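Local coordinates for amidohydrolase 3 domain-containing protein (Bacillus thuringiensis serovar konkukian, PDB 3GGM) that is of unknown function but belongs to a family whose members probably hydrolyse carbon-nitrogen bonds other than peptide bonds, at residues D5-G11 with K50-R56; V23-A27 with V36-L41. One frame throughout, in Å; residues are numbered along the deposited sequence.

Contact 1: residues D5-G11 with K50-R56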
loop_
_atom_site.group_PDB
_atom_site.type_symbol
_atom_site.label_atom_id
_atom_site.label_comp_id
_atom_site.label_asym_id
_atom_site.label_seq_id
_atom_site.Cartn_x
_atom_site.Cartn_y
_atom_site.Cartn_z
ATOM N N ASP A 5 14.443 -19.742 4.885
ATOM C CA ASP A 5 14.633 -19.123 6.190
ATOM C C ASP A 5 13.285 -18.850 6.838
ATOM O O ASP A 5 13.154 -18.876 8.061
ATOM C CB ASP A 5 15.398 -17.802 6.065
ATOM C CG ASP A 5 16.763 -17.978 5.435
ATOM O OD1 ASP A 5 17.409 -19.017 5.698
ATOM O OD2 ASP A 5 17.189 -17.073 4.686
ATOM N N MET A 6 12.279 -18.609 6.005
ATOM C CA MET A 6 10.944 -18.301 6.495
ATOM C C MET A 6 9.867 -18.934 5.623
ATOM O O MET A 6 10.027 -19.043 4.411
ATOM C CB MET A 6 10.765 -16.778 6.516
ATOM C CG MET A 6 9.332 -16.297 6.653
ATOM S SD MET A 6 8.632 -16.589 8.283
ATOM C CE MET A 6 9.494 -15.286 9.222
ATOM N N ILE A 7 8.774 -19.348 6.255
ATOM C CA ILE A 7 7.644 -19.936 5.547
ATOM C C ILE A 7 6.357 -19.401 6.160
ATOM O O ILE A 7 6.073 -19.648 7.328
ATOM C CB ILE A 7 7.618 -21.472 5.659
ATOM C CG1 ILE A 7 8.804 -22.073 4.901
ATOM C CG2 ILE A 7 6.294 -22.005 5.113
ATOM C CD1 ILE A 7 8.835 -23.588 4.906
ATOM N N LEU A 8 5.604 -18.632 5.380
ATOM C CA LEU A 8 4.337 -18.102 5.855
ATOM C C LEU A 8 3.296 -18.993 5.196
ATOM O O LEU A 8 3.316 -19.155 3.976
ATOM C CB LEU A 8 4.139 -16.654 5.406
ATOM C CG LEU A 8 5.109 -15.586 5.925
ATOM C CD1 LEU A 8 6.416 -15.648 5.149
ATOM C CD2 LEU A 8 4.483 -14.215 5.746
ATOM N N TYR A 9 2.409 -19.585 5.992
ATOM C CA TYR A 9 1.380 -20.467 5.433
ATOM C C TYR A 9 -0.011 -20.221 6.010
ATOM O O TYR A 9 -0.189 -19.409 6.918
ATOM C CB TYR A 9 1.759 -21.932 5.652
ATOM C CG TYR A 9 1.789 -22.322 7.113
ATOM C CD1 TYR A 9 2.812 -21.887 7.954
ATOM C CD2 TYR A 9 0.757 -23.080 7.665
ATOM C CE1 TYR A 9 2.804 -22.197 9.325
ATOM C CE2 TYR A 9 0.739 -23.395 9.022
ATOM C CZ TYR A 9 1.759 -22.952 9.846
ATOM O OH TYR A 9 1.715 -23.262 11.187
ATOM N N ASN A 10 -0.985 -20.945 5.465
ATOM C CA ASN A 10 -2.385 -20.852 5.864
ATOM C C ASN A 10 -2.944 -19.434 5.749
ATOM O O ASN A 10 -3.672 -18.948 6.631
ATOM C CB ASN A 10 -2.564 -21.396 7.289
ATOM C CG ASN A 10 -4.013 -21.447 7.711
ATOM O OD1 ASN A 10 -4.876 -21.845 6.935
ATOM N ND2 ASN A 10 -4.289 -21.059 8.958
ATOM N N GLY A 11 -2.613 -18.782 4.633
ATOM C CA GLY A 11 -3.080 -17.429 4.387
ATOM C C GLY A 11 -3.616 -17.247 2.980
ATOM O O GLY A 11 -3.934 -18.219 2.289
ATOM N N LYS A 50 11.992 -20.257 9.938
ATOM C CA LYS A 50 10.962 -19.586 10.723
ATOM C C LYS A 50 9.644 -19.832 9.995
ATOM O O LYS A 50 9.572 -19.701 8.773
ATOM C CB LYS A 50 11.207 -18.076 10.806
ATOM C CG LYS A 50 12.405 -17.662 11.645
ATOM C CD LYS A 50 13.684 -17.588 10.819
ATOM C CE LYS A 50 13.640 -16.427 9.827
ATOM N NZ LYS A 50 14.916 -16.300 9.063
ATOM N N LYS A 51 8.609 -20.200 10.735
ATOM C CA LYS A 51 7.317 -20.454 10.120
ATOM C C LYS A 51 6.246 -19.586 10.763
ATOM O O LYS A 51 6.187 -19.454 11.982
ATOM C CB LYS A 51 6.962 -21.939 10.223
ATOM C CG LYS A 51 7.280 -22.562 11.563
ATOM C CD LYS A 51 7.017 -24.065 11.562
ATOM C CE LYS A 51 7.932 -24.790 10.588
ATOM N NZ LYS A 51 7.757 -26.270 10.657
ATOM N N ILE A 52 5.414 -18.978 9.929
ATOM C CA ILE A 52 4.360 -18.107 10.419
ATOM C C ILE A 52 2.992 -18.535 9.916
ATOM O O ILE A 52 2.717 -18.503 8.717
ATOM C CB ILE A 52 4.582 -16.646 9.974
ATOM C CG1 ILE A 52 5.924 -16.131 10.501
ATOM C CG2 ILE A 52 3.440 -15.779 10.472
ATOM C CD1 ILE A 52 6.220 -14.700 10.104
ATOM N N ASP A 53 2.136 -18.920 10.851
ATOM C CA ASP A 53 0.778 -19.325 10.529
ATOM C C ASP A 53 -0.009 -18.025 10.371
ATOM O O ASP A 53 -0.310 -17.351 11.359
ATOM C CB ASP A 53 0.198 -20.163 11.675
ATOM C CG ASP A 53 -1.234 -20.587 11.418
ATOM O OD1 ASP A 53 -1.863 -20.032 10.494
ATOM O OD2 ASP A 53 -1.731 -21.476 12.144
ATOM N N LEU A 54 -0.332 -17.679 9.127
ATOM C CA LEU A 54 -1.063 -16.457 8.813
ATOM C C LEU A 54 -2.515 -16.431 9.321
ATOM O O LEU A 54 -3.184 -15.398 9.247
ATOM C CB LEU A 54 -1.053 -16.227 7.294
ATOM C CG LEU A 54 0.331 -15.957 6.692
ATOM C CD1 LEU A 54 0.262 -16.024 5.171
ATOM C CD2 LEU A 54 0.839 -14.586 7.166
ATOM N N LYS A 55 -3.002 -17.571 9.807
ATOM C CA LYS A 55 -4.371 -17.659 10.321
ATOM C C LYS A 55 -5.391 -17.020 9.378
ATOM O O LYS A 55 -6.274 -16.277 9.807
ATOM C CB LYS A 55 -4.447 -17.010 11.706
ATOM C CG LYS A 55 -3.584 -17.727 12.735
ATOM C CD LYS A 55 -3.835 -17.214 14.149
ATOM C CE LYS A 55 -3.105 -18.070 15.164
ATOM N NZ LYS A 55 -3.226 -17.512 16.546
ATOM N N ARG A 56 -5.245 -17.336 8.094
ATOM C CA ARG A 56 -6.100 -16.856 7.013
ATOM C C ARG A 56 -6.081 -15.365 6.718
ATOM O O ARG A 56 -6.967 -14.854 6.042
ATOM C CB ARG A 56 -7.541 -17.352 7.205
ATOM C CG ARG A 56 -7.696 -18.862 6.903
ATOM C CD ARG A 56 -7.716 -19.151 5.402
ATOM N NE ARG A 56 -9.009 -18.795 4.803
ATOM C CZ ARG A 56 -9.241 -18.721 3.496
ATOM N NH1 ARG A 56 -8.269 -18.972 2.622
ATOM N NH2 ARG A 56 -10.454 -18.406 3.057
HETATM O O HOH W 1 -5.969 -20.032 2.643
#
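Parallel pairing of strand 6-9 with strand 50-53, in the mixed sheet of this N-terminal piece, matches Met6 with Lys50 through Tyr9 with Asp53; the two directions differ by 13°. The evidence is a zigzag of backbone bonds: Lys50 N to Asp5 O (2.6 Å), then Ile7 N to Lys50 O, Ile52 N to Ile7 O, Tyr9 N to Ile52 O and Leu54 N to Tyr9 O. Beyond the strands, Arg56 N still reaches Asn10 O at 2.7 Å.

On the face of Met6, Leu8 and Ile52, the methionine chain bends twice, bringing its methyl CE against Ile52 CD1, a tight 3.4 Å. Leu54 CD2 meets Leu8 CD2 at 3.9 Å, and His69 of the second subunit packs on Leu8, Ile52 and Leu54. On the other face the Tyr9 ring, with CG wedged between its backbone N and carbonyl carbon (chi1 65°), lies over the neighbouring strand: Asp53 CA makes a CH-pi contact 4.0 Å from the ring centroid.

Asn10 and Asp53 run side by side. Asn10 ND2 donates almost straight to the syn side of Asp53 OD1 (3.0 Å), while Lys55 N reaches the same oxygen from above the carboxylate plane (2.8 Å), forming an Asx turn. Lys55 N thus closes the turn after strand 50-53 and Asn10 ND2 links it to the residue following strand 6-9; two donors on one oxygen would probably favour a charged Asp53.

Contact 2: residues V23-A27 with V36-L41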
loop_
_atom_site.group_PDB
_atom_site.type_symbol
_atom_site.label_atom_id
_atom_site.label_comp_id
_atom_site.label_asym_id
_atom_site.label_seq_id
_atom_site.Cartn_x
_atom_site.Cartn_y
_atom_site.Cartn_z
ATOM N N VAL A 23 -2.200 -18.278 -3.650
ATOM C CA VAL A 23 -1.647 -19.422 -2.931
ATOM C C VAL A 23 -1.895 -19.172 -1.452
ATOM O O VAL A 23 -2.285 -18.058 -1.070
ATOM C CB VAL A 23 -0.127 -19.571 -3.170
ATOM C CG1 VAL A 23 0.141 -19.868 -4.650
ATOM C CG2 VAL A 23 0.596 -18.288 -2.737
ATOM N N SER A 24 -1.694 -20.190 -0.620
ATOM C CA SER A 24 -1.908 -20.016 0.817
ATOM C C SER A 24 -0.597 -20.005 1.587
ATOM O O SER A 24 -0.581 -19.757 2.786
ATOM C CB SER A 24 -2.799 -21.129 1.373
ATOM O OG SER A 24 -2.197 -22.407 1.222
ATOM N N ALA A 25 0.503 -20.279 0.900
ATOM C CA ALA A 25 1.790 -20.324 1.574
ATOM C C ALA A 25 2.931 -19.876 0.675
ATOM O O ALA A 25 2.913 -20.105 -0.524
ATOM C CB ALA A 25 2.057 -21.724 2.062
ATOM N N ILE A 26 3.933 -19.254 1.280
ATOM C CA ILE A 26 5.080 -18.789 0.524
ATOM C C ILE A 26 6.346 -19.090 1.320
ATOM O O ILE A 26 6.329 -19.059 2.555
ATOM C CB ILE A 26 4.962 -17.267 0.266
ATOM C CG1 ILE A 26 6.100 -16.782 -0.624
ATOM C CG2 ILE A 26 4.996 -16.516 1.583
ATOM C CD1 ILE A 26 5.985 -15.307 -0.971
ATOM N N ALA A 27 7.430 -19.400 0.613
ATOM C CA ALA A 27 8.712 -19.693 1.253
ATOM C C ALA A 27 9.721 -18.634 0.823
ATOM O O ALA A 27 9.791 -18.272 -0.359
ATOM C CB ALA A 27 9.216 -21.094 0.860
ATOM N N VAL A 36 6.100 -21.239 -3.724
ATOM C CA VAL A 36 4.743 -20.855 -3.349
ATOM C C VAL A 36 3.871 -22.084 -3.511
ATOM O O VAL A 36 4.204 -22.985 -4.278
ATOM C CB VAL A 36 4.166 -19.738 -4.255
ATOM C CG1 VAL A 36 4.986 -18.464 -4.105
ATOM C CG2 VAL A 36 4.125 -20.204 -5.711
ATOM N N GLY A 37 2.757 -22.116 -2.787
ATOM C CA GLY A 37 1.848 -23.247 -2.870
ATOM C C GLY A 37 0.990 -23.357 -1.620
ATOM O O GLY A 37 0.439 -22.356 -1.151
ATOM N N GLY A 38 0.884 -24.567 -1.080
ATOM C CA GLY A 38 0.082 -24.795 0.107
ATOM C C GLY A 38 0.925 -25.237 1.284
ATOM O O GLY A 38 2.140 -25.031 1.301
ATOM N N ASP A 39 0.304 -25.865 2.274
ATOM C CA ASP A 39 1.075 -26.296 3.429
ATOM C C ASP A 39 2.121 -27.379 3.127
ATOM O O ASP A 39 2.889 -27.731 4.009
ATOM C CB ASP A 39 0.150 -26.738 4.576
ATOM C CG ASP A 39 -0.941 -27.683 4.124
ATOM O OD1 ASP A 39 -0.624 -28.666 3.424
ATOM O OD2 ASP A 39 -2.119 -27.442 4.478
ATOM N N GLU A 40 2.173 -27.901 1.896
ATOM C CA GLU A 40 3.198 -28.911 1.592
ATOM C C GLU A 40 4.579 -28.255 1.688
ATOM O O GLU A 40 5.581 -28.930 1.894
ATOM C CB GLU A 40 3.006 -29.542 0.197
ATOM C CG GLU A 40 3.198 -28.613 -1.003
ATOM C CD GLU A 40 2.040 -27.644 -1.195
ATOM O OE1 GLU A 40 1.048 -27.731 -0.439
ATOM O OE2 GLU A 40 2.122 -26.796 -2.108
ATOM N N LEU A 41 4.623 -26.932 1.554
ATOM C CA LEU A 41 5.876 -26.196 1.659
ATOM C C LEU A 41 6.543 -26.443 3.016
ATOM O O LEU A 41 7.771 -26.373 3.145
ATOM C CB LEU A 41 5.630 -24.695 1.482
ATOM C CG LEU A 41 5.977 -24.045 0.138
ATOM C CD1 LEU A 41 5.289 -24.763 -1.010
ATOM C CD2 LEU A 41 5.570 -22.561 0.189
#
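The flat groups here are peptides: the Leu41 methyl CD2 sits over one face of the peptide joining Ile26 to Ala27, 3.7 Å from Ile26 C; the same methyl reaches Ala27 CB at 4.0 Å. The Gly37 carbonyl is approached at its oxygen by two successive N-H groups: Ser24 N at 3.1 Å, and Ala25 N in a weak bond at 2.9 Å, bent to 129° at the hydrogen. In return Gly37 N donates to Ala25 O at 3.0 Å, completing the hydrogen-bonded antiparallel pair.

Ile26 and Val36 form the adjoining non-hydrogen-bonded pair. Val36 CG1, anti to its own carbonyl carbon (chi1 -63°), meets Ile26 CG1 at 4.0 Å, and Val23 crosses Val36 at about a right angle. Leu16 of the third subunit packs on Val36 as well.

Past the strand, Gly38 N donates to Glu40 OE2, 2.7 Å away and on the syn side of the carboxylate though 34° out of its plane. This bond and Leu41 N to Gly38 O hold the turn that brings Leu41 back over strand 22-29. With Ser24 and Ala25 both opposite Gly37, the arrangement is a classic beta bulge, here in the antiparallel hairpin of strands 22-29 and 32-37.

The centres of contacts 1 and 2 lie 8 Å apart in one mixed sheet. Along the chain the order is 5-11, 23-27, 36-41, 50-56, so the hairpin of contact 2 is completed between the two strands of contact 1. Across the sheet the order becomes 32-37, 22-29, 6-9, 50-53. The shared boundary is the antiparallel pairing of 6-9 with 22-29, where Leu8 O lies 2.8 Å from Ile26 N; just past strand 6-9, Gly11 N lies 2.9 Å from Ser24 O, and both are probable hydrogen bonds. Off the sheet plane, Ile7 CD1 packs on Leu41 O. Together they form part of the beta-rich N-terminal piece; most of the longer protein lies outside this chain.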